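Local coordinates for biofilm-associated surface protein (Staphylococcus aureus, PDB 7C7U) that probably promotes biofilm formation as a cell wall-anchored adhesion protein, its calcium-binding region thought to act as a switch that modulates functional amyloid assembly, at residues V581-A586 with S593-Q598; I536-T541 with G557-P562; V447-V452 with D565-I570; A439-E444 with N511-V516. All blocks are in the same frame, centred on the assembly; numbering follows the deposited sequence.

Contact 1. Residues V581-A586 with S593-Q598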
loop_
_atom_site.group_PDB
_atom_site.type_symbol
_atom_site.label_atom_id
_atom_site.label_comp_id
_atom_site.label_asym_id
_atom_site.label_seq_id
_atom_site.Cartn_x
_atom_site.Cartn_y
_atom_site.Cartn_z
ATOM N N VAL A 581 -0.235 -11.492 34.036
ATOM C CA VAL A 581 1.111 -10.955 34.186
ATOM C C VAL A 581 1.984 -12.007 34.855
ATOM O O VAL A 581 1.563 -12.648 35.827
ATOM C CB VAL A 581 1.103 -9.644 34.988
ATOM C CG1 VAL A 581 2.524 -9.159 35.215
ATOM C CG2 VAL A 581 0.283 -8.590 34.252
ATOM N N LEU A 582 3.190 -12.193 34.323
ATOM C CA LEU A 582 4.114 -13.229 34.756
ATOM C C LEU A 582 5.395 -12.610 35.296
ATOM O O LEU A 582 5.926 -11.655 34.720
ATOM C CB LEU A 582 4.448 -14.167 33.596
ATOM C CG LEU A 582 3.268 -14.925 32.995
ATOM C CD1 LEU A 582 3.720 -15.792 31.829
ATOM C CD2 LEU A 582 2.612 -15.762 34.071
ATOM N N THR A 583 5.886 -13.148 36.411
ATOM C CA THR A 583 7.214 -12.831 36.913
ATOM C C THR A 583 7.919 -14.134 37.267
ATOM O O THR A 583 7.311 -15.208 37.289
ATOM C CB THR A 583 7.176 -11.908 38.142
ATOM O OG1 THR A 583 6.438 -12.532 39.200
ATOM C CG2 THR A 583 6.532 -10.564 37.791
ATOM N N SER A 584 9.216 -14.037 37.548
ATOM C CA SER A 584 9.967 -15.225 37.915
ATOM C C SER A 584 11.121 -14.842 38.830
ATOM O O SER A 584 11.595 -13.703 38.830
ATOM C CB SER A 584 10.492 -15.961 36.675
ATOM O OG SER A 584 11.259 -15.092 35.854
ATOM N N THR A 585 11.560 -15.817 39.619
ATOM C CA THR A 585 12.803 -15.712 40.370
ATOM C C THR A 585 13.555 -17.024 40.213
ATOM O O THR A 585 12.961 -18.075 39.955
ATOM C CB THR A 585 12.579 -15.411 41.868
ATOM O OG1 THR A 585 11.715 -16.402 42.433
ATOM C CG2 THR A 585 11.947 -14.026 42.070
ATOM N N ALA A 586 14.872 -16.959 40.388
ATOM C CA ALA A 586 15.727 -18.131 40.308
ATOM C C ALA A 586 16.387 -18.364 41.658
ATOM O O ALA A 586 16.586 -17.426 42.438
ATOM C CB ALA A 586 16.809 -17.975 39.230
ATOM N N SER A 593 17.425 -15.000 43.541
ATOM C CA SER A 593 17.575 -13.845 42.670
ATOM C C SER A 593 16.484 -12.806 42.917
ATOM O O SER A 593 15.465 -13.066 43.558
ATOM C CB SER A 593 17.514 -14.276 41.204
ATOM O OG SER A 593 16.155 -14.401 40.798
ATOM N N ASP A 594 16.719 -11.609 42.382
ATOM C CA ASP A 594 15.666 -10.618 42.228
ATOM C C ASP A 594 14.587 -11.113 41.255
ATOM O O ASP A 594 14.760 -12.091 40.521
ATOM C CB ASP A 594 16.244 -9.296 41.732
ATOM C CG ASP A 594 17.042 -8.577 42.797
ATOM O OD1 ASP A 594 16.771 -8.809 43.994
ATOM O OD2 ASP A 594 17.934 -7.780 42.435
ATOM N N VAL A 595 13.451 -10.413 41.266
ATOM C CA VAL A 595 12.352 -10.762 40.377
ATOM C C VAL A 595 12.695 -10.352 38.950
ATOM O O VAL A 595 13.320 -9.310 38.711
ATOM C CB VAL A 595 11.044 -10.103 40.859
ATOM C CG1 VAL A 595 11.078 -8.591 40.656
ATOM C CG2 VAL A 595 9.841 -10.718 40.159
ATOM N N SER A 596 12.297 -11.179 37.990
ATOM C CA SER A 596 12.474 -10.825 36.591
ATOM C C SER A 596 11.547 -9.674 36.204
ATOM O O SER A 596 10.588 -9.342 36.909
ATOM C CB SER A 596 12.201 -12.033 35.696
ATOM O OG SER A 596 10.828 -12.390 35.722
ATOM N N ASP A 597 11.854 -9.056 35.069
ATOM C CA ASP A 597 10.902 -8.154 34.439
ATOM C C ASP A 597 9.592 -8.892 34.185
ATOM O O ASP A 597 9.584 -10.076 33.824
ATOM C CB ASP A 597 11.472 -7.613 33.128
ATOM C CG ASP A 597 12.671 -6.709 33.342
ATOM O OD1 ASP A 597 12.704 -5.997 34.368
ATOM O OD2 ASP A 597 13.577 -6.703 32.480
ATOM N N GLN A 598 8.480 -8.195 34.390
ATOM C CA GLN A 598 7.182 -8.820 34.186
ATOM C C GLN A 598 6.913 -9.030 32.696
ATOM O O GLN A 598 7.419 -8.303 31.838
ATOM C CB GLN A 598 6.074 -7.973 34.808
ATOM C CG GLN A 598 5.694 -6.727 34.008
ATOM C CD GLN A 598 4.405 -6.086 34.507
ATOM O OE1 GLN A 598 4.227 -5.880 35.712
ATOM N NE2 GLN A 598 3.496 -5.781 33.583
#

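Contact 2. Residues I536-T541 with G557-P562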
loop_
_atom_site.group_PDB
_atom_site.type_symbol
_atom_site.label_atom_id
_atom_site.label_comp_id
_atom_site.label_asym_id
_atom_site.label_seq_id
_atom_site.Cartn_x
_atom_site.Cartn_y
_atom_site.Cartn_z
ATOM N N ILE A 536 5.970 -22.105 28.777
ATOM C CA ILE A 536 6.591 -20.836 29.149
ATOM C C ILE A 536 8.102 -21.046 29.152
ATOM O O ILE A 536 8.635 -21.733 30.033
ATOM C CB ILE A 536 6.103 -20.341 30.518
ATOM C CG1 ILE A 536 4.573 -20.308 30.568
ATOM C CG2 ILE A 536 6.682 -18.973 30.833
ATOM C CD1 ILE A 536 4.017 -19.729 31.861
ATOM N N VAL A 537 8.792 -20.454 28.178
ATOM C CA VAL A 537 10.246 -20.561 28.092
ATOM C C VAL A 537 10.890 -19.500 28.980
ATOM O O VAL A 537 10.531 -18.316 28.916
ATOM C CB VAL A 537 10.719 -20.423 26.638
ATOM C CG1 VAL A 537 12.224 -20.693 26.545
ATOM C CG2 VAL A 537 9.932 -21.363 25.727
ATOM N N VAL A 538 11.851 -19.925 29.808
ATOM C CA VAL A 538 12.580 -19.034 30.704
ATOM C C VAL A 538 14.076 -19.155 30.428
ATOM O O VAL A 538 14.566 -20.190 29.966
ATOM C CB VAL A 538 12.282 -19.328 32.195
ATOM C CG1 VAL A 538 10.843 -19.001 32.529
ATOM C CG2 VAL A 538 12.619 -20.787 32.538
ATOM N N ASN A 539 14.796 -18.070 30.715
ATOM C CA ASN A 539 16.244 -17.977 30.560
ATOM C C ASN A 539 16.867 -17.637 31.906
ATOM O O ASN A 539 16.314 -16.838 32.669
ATOM C CB ASN A 539 16.630 -16.912 29.525
ATOM C CG ASN A 539 15.816 -17.022 28.251
ATOM O OD1 ASN A 539 16.003 -17.947 27.470
ATOM N ND2 ASN A 539 14.887 -16.092 28.055
ATOM N N GLY A 540 18.015 -18.236 32.191
ATOM C CA GLY A 540 18.671 -18.011 33.471
ATOM C C GLY A 540 19.948 -18.809 33.538
ATOM O O GLY A 540 20.264 -19.612 32.650
ATOM N N THR A 541 20.696 -18.576 34.609
ATOM C CA THR A 541 21.995 -19.220 34.701
ATOM C C THR A 541 21.849 -20.739 34.830
ATOM O O THR A 541 20.893 -21.263 35.415
ATOM C CB THR A 541 22.810 -18.640 35.858
ATOM O OG1 THR A 541 24.136 -19.172 35.800
ATOM C CG2 THR A 541 22.192 -18.990 37.182
ATOM N N GLY A 557 4.576 -23.035 37.458
ATOM C CA GLY A 557 5.547 -24.040 37.077
ATOM C C GLY A 557 6.956 -23.727 37.536
ATOM O O GLY A 557 7.285 -22.577 37.844
ATOM N N THR A 558 7.794 -24.759 37.604
ATOM C CA THR A 558 9.190 -24.611 37.989
ATOM C C THR A 558 10.035 -25.480 37.075
ATOM O O THR A 558 9.601 -26.549 36.635
ATOM C CB THR A 558 9.450 -25.019 39.453
ATOM O OG1 THR A 558 9.524 -26.447 39.541
ATOM C CG2 THR A 558 8.341 -24.531 40.375
ATOM N N VAL A 559 11.253 -25.023 36.797
ATOM C CA VAL A 559 12.173 -25.807 35.981
ATOM C C VAL A 559 13.600 -25.482 36.401
ATOM O O VAL A 559 13.925 -24.335 36.726
ATOM C CB VAL A 559 11.950 -25.562 34.470
ATOM C CG1 VAL A 559 12.357 -24.154 34.077
ATOM C CG2 VAL A 559 12.689 -26.602 33.638
ATOM N N THR A 560 14.437 -26.515 36.424
ATOM C CA THR A 560 15.872 -26.354 36.592
ATOM C C THR A 560 16.521 -26.243 35.220
ATOM O O THR A 560 16.256 -27.058 34.333
ATOM C CB THR A 560 16.466 -27.529 37.375
ATOM O OG1 THR A 560 16.118 -27.399 38.762
ATOM C CG2 THR A 560 17.984 -27.568 37.232
ATOM N N ILE A 561 17.364 -25.236 35.052
ATOM C CA ILE A 561 18.040 -25.004 33.776
ATOM C C ILE A 561 19.218 -25.973 33.654
ATOM O O ILE A 561 20.015 -26.088 34.605
ATOM C CB ILE A 561 18.494 -23.549 33.674
ATOM C CG1 ILE A 561 17.254 -22.653 33.592
ATOM C CG2 ILE A 561 19.402 -23.337 32.463
ATOM C CD1 ILE A 561 17.508 -21.243 33.948
ATOM N N PRO A 562 19.329 -26.701 32.538
ATOM C CA PRO A 562 20.318 -27.786 32.436
ATOM C C PRO A 562 21.753 -27.284 32.308
ATOM O O PRO A 562 22.028 -26.107 32.055
ATOM C CB PRO A 562 19.883 -28.555 31.183
ATOM C CG PRO A 562 19.047 -27.598 30.401
ATOM C CD PRO A 562 18.382 -26.706 31.409
#

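Contact 3. Residues V447-V452 with D565-I570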
loop_
_atom_site.group_PDB
_atom_site.type_symbol
_atom_site.label_atom_id
_atom_site.label_comp_id
_atom_site.label_asym_id
_atom_site.label_seq_id
_atom_site.Cartn_x
_atom_site.Cartn_y
_atom_site.Cartn_z
ATOM N N VAL A 447 26.175 -20.058 27.252
ATOM C CA VAL A 447 25.133 -19.699 26.292
ATOM C C VAL A 447 24.472 -18.401 26.751
ATOM O O VAL A 447 24.154 -18.240 27.933
ATOM C CB VAL A 447 24.067 -20.806 26.108
ATOM C CG1 VAL A 447 23.056 -20.429 24.970
ATOM C CG2 VAL A 447 24.708 -22.159 25.815
ATOM N N VAL A 448 24.267 -17.478 25.812
ATOM C CA VAL A 448 23.424 -16.301 26.014
ATOM C C VAL A 448 22.070 -16.623 25.397
ATOM O O VAL A 448 21.968 -16.787 24.177
ATOM C CB VAL A 448 24.024 -15.045 25.371
ATOM C CG1 VAL A 448 23.052 -13.827 25.531
ATOM C CG2 VAL A 448 25.395 -14.735 25.926
ATOM N N SER A 449 21.035 -16.735 26.230
ATOM C CA SER A 449 19.689 -17.062 25.780
ATOM C C SER A 449 18.786 -15.840 25.862
ATOM O O SER A 449 18.871 -15.055 26.814
ATOM C CB SER A 449 19.092 -18.196 26.618
ATOM O OG SER A 449 19.932 -19.332 26.586
ATOM N N GLY A 450 17.907 -15.703 24.876
ATOM C CA GLY A 450 16.942 -14.620 24.879
ATOM C C GLY A 450 16.021 -14.714 23.678
ATOM O O GLY A 450 15.874 -15.776 23.069
ATOM N N SER A 451 15.412 -13.584 23.335
ATOM C CA SER A 451 14.444 -13.540 22.243
ATOM C C SER A 451 14.351 -12.113 21.717
ATOM O O SER A 451 14.847 -11.166 22.333
ATOM C CB SER A 451 13.065 -14.014 22.701
ATOM O OG SER A 451 12.554 -13.125 23.679
ATOM N N VAL A 452 13.694 -11.967 20.572
ATOM C CA VAL A 452 13.518 -10.646 19.983
ATOM C C VAL A 452 12.234 -10.681 19.160
ATOM O O VAL A 452 11.961 -11.694 18.497
ATOM C CB VAL A 452 14.758 -10.242 19.164
ATOM C CG1 VAL A 452 15.078 -11.291 18.109
ATOM C CG2 VAL A 452 14.588 -8.848 18.545
ATOM N N ASP A 565 23.352 -25.140 29.209
ATOM C CA ASP A 565 22.415 -24.248 28.535
ATOM C C ASP A 565 21.990 -23.164 29.515
ATOM O O ASP A 565 22.294 -23.225 30.710
ATOM C CB ASP A 565 21.193 -25.002 28.003
ATOM C CG ASP A 565 20.642 -24.389 26.719
ATOM O OD1 ASP A 565 20.854 -23.173 26.480
ATOM O OD2 ASP A 565 20.011 -25.133 25.942
ATOM N N THR A 566 21.282 -22.155 28.997
ATOM C CA THR A 566 20.787 -21.077 29.843
ATOM C C THR A 566 19.326 -20.764 29.536
ATOM O O THR A 566 18.863 -19.648 29.766
ATOM C CB THR A 566 21.653 -19.823 29.712
ATOM O OG1 THR A 566 21.815 -19.492 28.333
ATOM C CG2 THR A 566 23.048 -20.071 30.327
ATOM N N SER A 567 18.593 -21.747 29.018
ATOM C CA SER A 567 17.159 -21.621 28.805
ATOM C C SER A 567 16.517 -22.981 29.034
ATOM O O SER A 567 17.145 -24.027 28.824
ATOM C CB SER A 567 16.837 -21.074 27.404
ATOM O OG SER A 567 16.578 -22.132 26.504
ATOM N N ALA A 568 15.281 -22.956 29.525
ATOM C CA ALA A 568 14.534 -24.171 29.809
ATOM C C ALA A 568 13.052 -23.903 29.594
ATOM O O ALA A 568 12.631 -22.765 29.366
ATOM C CB ALA A 568 14.799 -24.670 31.233
ATOM N N ALA A 569 12.254 -24.961 29.715
ATOM C CA ALA A 569 10.834 -24.909 29.406
ATOM C C ALA A 569 10.003 -25.283 30.624
ATOM O O ALA A 569 10.374 -26.169 31.401
ATOM C CB ALA A 569 10.492 -25.847 28.248
ATOM N N ILE A 570 8.883 -24.590 30.789
ATOM C CA ILE A 570 7.848 -24.961 31.742
ATOM C C ILE A 570 6.601 -25.354 30.962
ATOM O O ILE A 570 6.210 -24.665 30.018
ATOM C CB ILE A 570 7.558 -23.798 32.710
ATOM C CG1 ILE A 570 8.807 -23.478 33.532
ATOM C CG2 ILE A 570 6.379 -24.122 33.602
ATOM C CD1 ILE A 570 8.584 -22.445 34.593
HETATM O O HOH W 1 19.405 -21.375 24.974
#

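Contact 4. Residues A439-E444 with N511-V516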
loop_
_atom_site.group_PDB
_atom_site.type_symbol
_atom_site.label_atom_id
_atom_site.label_comp_id
_atom_site.label_asym_id
_atom_site.label_seq_id
_atom_site.Cartn_x
_atom_site.Cartn_y
_atom_site.Cartn_z
ATOM N N ALA A 439 18.679 -12.493 29.156
ATOM C CA ALA A 439 18.919 -12.580 30.591
ATOM C C ALA A 439 20.406 -12.459 30.891
ATOM O O ALA A 439 21.252 -12.902 30.109
ATOM C CB ALA A 439 18.402 -13.908 31.143
ATOM N N ASP A 440 20.722 -11.834 32.033
ATOM C CA ASP A 440 22.093 -11.821 32.526
ATOM C C ASP A 440 22.587 -13.256 32.737
ATOM O O ASP A 440 21.808 -14.162 33.053
ATOM C CB ASP A 440 22.201 -11.033 33.842
ATOM C CG ASP A 440 21.856 -9.553 33.689
ATOM O OD1 ASP A 440 21.858 -9.025 32.552
ATOM O OD2 ASP A 440 21.632 -8.899 34.734
ATOM N N ILE A 441 23.893 -13.466 32.544
ATOM C CA ILE A 441 24.525 -14.770 32.777
ATOM C C ILE A 441 25.761 -14.582 33.664
ATOM O O ILE A 441 26.116 -13.464 34.026
ATOM C CB ILE A 441 24.890 -15.485 31.459
ATOM C CG1 ILE A 441 25.889 -14.656 30.657
ATOM C CG2 ILE A 441 23.637 -15.802 30.628
ATOM C CD1 ILE A 441 26.552 -15.469 29.573
ATOM N N THR A 442 26.409 -15.692 34.038
ATOM C CA THR A 442 27.644 -15.614 34.820
ATOM C C THR A 442 28.849 -15.977 33.956
ATOM O O THR A 442 28.723 -16.467 32.827
ATOM C CB THR A 442 27.633 -16.525 36.065
ATOM O OG1 THR A 442 27.967 -17.873 35.699
ATOM C CG2 THR A 442 26.295 -16.507 36.782
ATOM N N THR A 443 30.036 -15.726 34.519
ATOM C CA THR A 443 31.299 -16.088 33.887
ATOM C C THR A 443 31.452 -17.592 33.682
ATOM O O THR A 443 32.334 -17.993 32.922
ATOM C CB THR A 443 32.490 -15.583 34.721
ATOM O OG1 THR A 443 32.506 -16.271 35.977
ATOM C CG2 THR A 443 32.440 -14.055 34.970
ATOM N N GLU A 444 30.619 -18.431 34.312
ATOM C CA GLU A 444 30.670 -19.877 34.088
ATOM C C GLU A 444 29.695 -20.361 33.017
ATOM O O GLU A 444 29.783 -21.520 32.595
ATOM C CB GLU A 444 30.399 -20.630 35.389
ATOM C CG GLU A 444 31.658 -20.745 36.249
ATOM C CD GLU A 444 31.407 -21.401 37.590
ATOM O OE1 GLU A 444 30.240 -21.383 38.046
ATOM O OE2 GLU A 444 32.382 -21.930 38.185
ATOM N N ASN A 511 20.576 -4.471 22.428
ATOM C CA ASN A 511 20.319 -4.284 23.849
ATOM C C ASN A 511 21.599 -4.700 24.567
ATOM O O ASN A 511 22.501 -5.286 23.959
ATOM C CB ASN A 511 19.098 -5.099 24.306
ATOM C CG ASN A 511 18.503 -4.603 25.616
ATOM O OD1 ASN A 511 18.925 -3.592 26.166
ATOM N ND2 ASN A 511 17.521 -5.333 26.127
ATOM N N THR A 512 21.688 -4.386 25.860
ATOM C CA THR A 512 22.822 -4.813 26.674
ATOM C C THR A 512 22.379 -5.769 27.774
ATOM O O THR A 512 21.244 -5.719 28.252
ATOM C CB THR A 512 23.562 -3.633 27.305
ATOM O OG1 THR A 512 22.636 -2.824 28.040
ATOM C CG2 THR A 512 24.253 -2.798 26.227
ATOM N N PHE A 513 23.295 -6.655 28.160
ATOM C CA PHE A 513 23.086 -7.558 29.275
ATOM C C PHE A 513 24.405 -7.679 30.019
ATOM O O PHE A 513 25.448 -7.211 29.553
ATOM C CB PHE A 513 22.571 -8.937 28.823
ATOM C CG PHE A 513 23.571 -9.743 28.029
ATOM C CD1 PHE A 513 23.720 -9.548 26.660
ATOM C CD2 PHE A 513 24.356 -10.706 28.653
ATOM C CE1 PHE A 513 24.637 -10.304 25.926
ATOM C CE2 PHE A 513 25.260 -11.456 27.936
ATOM C CZ PHE A 513 25.411 -11.256 26.570
ATOM N N GLU A 514 24.358 -8.310 31.187
ATOM C CA GLU A 514 25.533 -8.437 32.036
ATOM C C GLU A 514 26.019 -9.881 32.123
ATOM O O GLU A 514 25.222 -10.819 32.242
ATOM C CB GLU A 514 25.236 -7.904 33.442
ATOM C CG GLU A 514 24.827 -6.436 33.438
ATOM C CD GLU A 514 25.997 -5.513 33.125
ATOM O OE1 GLU A 514 27.123 -5.772 33.622
ATOM O OE2 GLU A 514 25.793 -4.534 32.378
ATOM N N ILE A 515 27.335 -10.047 32.037
ATOM C CA ILE A 515 28.009 -11.258 32.483
ATOM C C ILE A 515 28.604 -10.922 33.847
ATOM O O ILE A 515 29.427 -10.005 33.965
ATOM C CB ILE A 515 29.057 -11.731 31.466
ATOM C CG1 ILE A 515 28.361 -11.974 30.118
ATOM C CG2 ILE A 515 29.767 -13.028 31.924
ATOM C CD1 ILE A 515 29.155 -12.827 29.136
ATOM N N VAL A 516 28.131 -11.606 34.881
ATOM C CA VAL A 516 28.430 -11.235 36.254
ATOM C C VAL A 516 29.367 -12.277 36.860
ATOM O O VAL A 516 29.551 -13.370 36.326
ATOM C CB VAL A 516 27.145 -11.083 37.094
ATOM C CG1 VAL A 516 26.185 -10.072 36.426
ATOM C CG2 VAL A 516 26.461 -12.435 37.288
#

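Contact 1. Residues V581-A586 with S593-Q598
S584 and S596 meet through their hydroxyls, OG to OG at 2.7 Å, a hydrogen bond in which either partner could be the donor. Beside it the backbones pair directly: S596 N gives its proton to S584 O at 2.8 Å. Two residues further along, S593 binds A586 twice. Its backbone N donates to A586 O (2.8 Å, N-H...O angle 179°), while its OG accepts from A586 N at 2.9 Å. With chi1 at 83° the S593 oxygen stands between its own N and carbonyl carbon, where it takes the N-H that a backbone carbonyl would probably accept in a regular antiparallel ladder. The hydroxyl proton is used as well, given to D594 O at 2.7 Å from a position tilted out of that carbonyl's plane. On the other face of the hairpin the contacts are made mainly by carbon: V595 CG2 lies against T583 CB at 3.5 Å, and V581 CG1 sits over the flat face of the Q598 amide, 3.7 Å from Q598 CD.

Beyond this shell, strand 545-550 holds the far side of 581-588 through the backbones of T547 and T549. P524 and I526 cover S584, and L521 and P524 cover S593, so these serines are buried under a largely apolar layer. The chemistry implies that serine oxygens stand in for part of the regular backbone bonding in this hairpin: buried hydroxyls hold the two strands together where strand 591-600 is interrupted, without leaving the polar atoms of S593 and S596 to apolar surroundings.

Contact 2. Residues I536-T541 with G557-P562
V559 is the first residue of 557-562 to reach across, its CG1 methyl lying 3.7 Å from V538 CG2. The two valines run antiparallel as they pass, each arriving from its own sheet, and V546 and V548 fill in beside V538. T560 turns its side chain the other way and bonds through OG1 to T545 OG1. I561 then carries most of the contact. Its CG1 branch lies anti to the carbonyl carbon (chi1 -67°) and the chain runs on extended, which carries CD1 to the backbone of G540. There CD1 lies 3.5 Å from G540 CA, tighter than ordinary van der Waals packing, and as near to G540 O. G540 has no side chain, and the methyl presses directly on the main chain. The other branch of I561, CG2, rests 3.8 Å from G540 O, and its CB comes within 3.7 Å of T541 O. A568 of the facing sheet and V546 of the adjoining strand pack on I561, while T541 OG1 is bonded to D445. Two strands thus face one another with apolar side chains between them and no shared backbone bonding, one from the 535-539 sheet and one from the 555-560 sheet, the arrangement of a beta sandwich.

Contact 3. Residues V447-V452 with D565-I570
V447 packs its isopropyl group against the D565 carboxylate, coming obliquely at OD1 from one side of the plane, with V447 CG1 at 3.8 Å from D565 OD1. Two donors come to the same oxygen from the other side, both close to the plane. One is the backbone T566 N, bonded at 2.7 Å on the anti side of D565 OD1; the other is a water that donates to D565 OD1 at 2.8 Å. That water also bonds S449 OG (2.7 Å) and, weakly, S567 OG, so it ties the serine of one chain segment to the aspartate of the other. The second flat group is the V447 carbonyl, whose oxygen receives a proton from T566 OG1 at 2.7 Å; the hydroxyl sits above the carbonyl plane, 70° out of it. S449 OG stands 2.6 Å from T566 OG1 and is its probable donor, though this proton has another acceptor within reach. N539 lies beside S449 and S567, and T566 is held through its backbone to G540. Strand 447-451 lies inside the seven-stranded sheet, whereas D565 and T566 sit in the loop leading into strand 567-571 of the three-stranded sheet: a small polar, water-bridged junction between what look like consecutive beta-sandwich domains of a multidomain surface protein.

Contact 4. Residues A439-E444 with N511-V516
I441 and I515 run alongside each other in the same direction, where strands 437-442 and 509-516 pair in parallel; joining the first strand of a domain to its last in this way is familiar from immunoglobulin-like sandwiches. At CB the I441 side chain forks. Its CG2 methyl leans on V447 O of the next strand. CG1, set between the backbone N and carbonyl carbon by a chi1 of 61°, meets I515 CG1 at 3.7 Å and approaches the edge of the F513 ring, 4.2 Å from F513 CE2. The tip, CD1, lies 3.7 Å from I515 CD1, with V448 beside it. On the main chain, I441 N bonds E514 O and I441 O accepts V516 N at 2.9 Å; T443 N then bonds V516 O. Ahead of this ladder, D440 lends a side chain to it: D440 OD1 accepts E514 N at 2.9 Å, the donor arriving from above the carboxylate plane, 57° out of it. The neighbouring E514 carboxylate is turned nearly perpendicular to that of D440 and bonds T495 through OE2. The last rung sits within an ST turn, in which T442 OG1 accepts from E444 N at 3.0 Å.

Coming from the N terminus, the chain passes 439-444 and then 447-452 before either finds its partner. Contact 4 closes first, when 511-516 returns to complete the seven-stranded sheet. The chain then enters the next domain, where contact 2 forms between 536-541 and 557-562 and is nested within the much longer loop that contact 3 closes at 565-570. Contacts 3 and 4 cross, since their segments alternate, and V448 CG2 packs on F513 CZ at 3.5 Å between them. Contact 1 follows in series as a local hairpin, and L582 touches I536 of contact 2. Contacts 1 and 2 thus lie in the second domain, contact 4 in the first, and contact 3 spans the two.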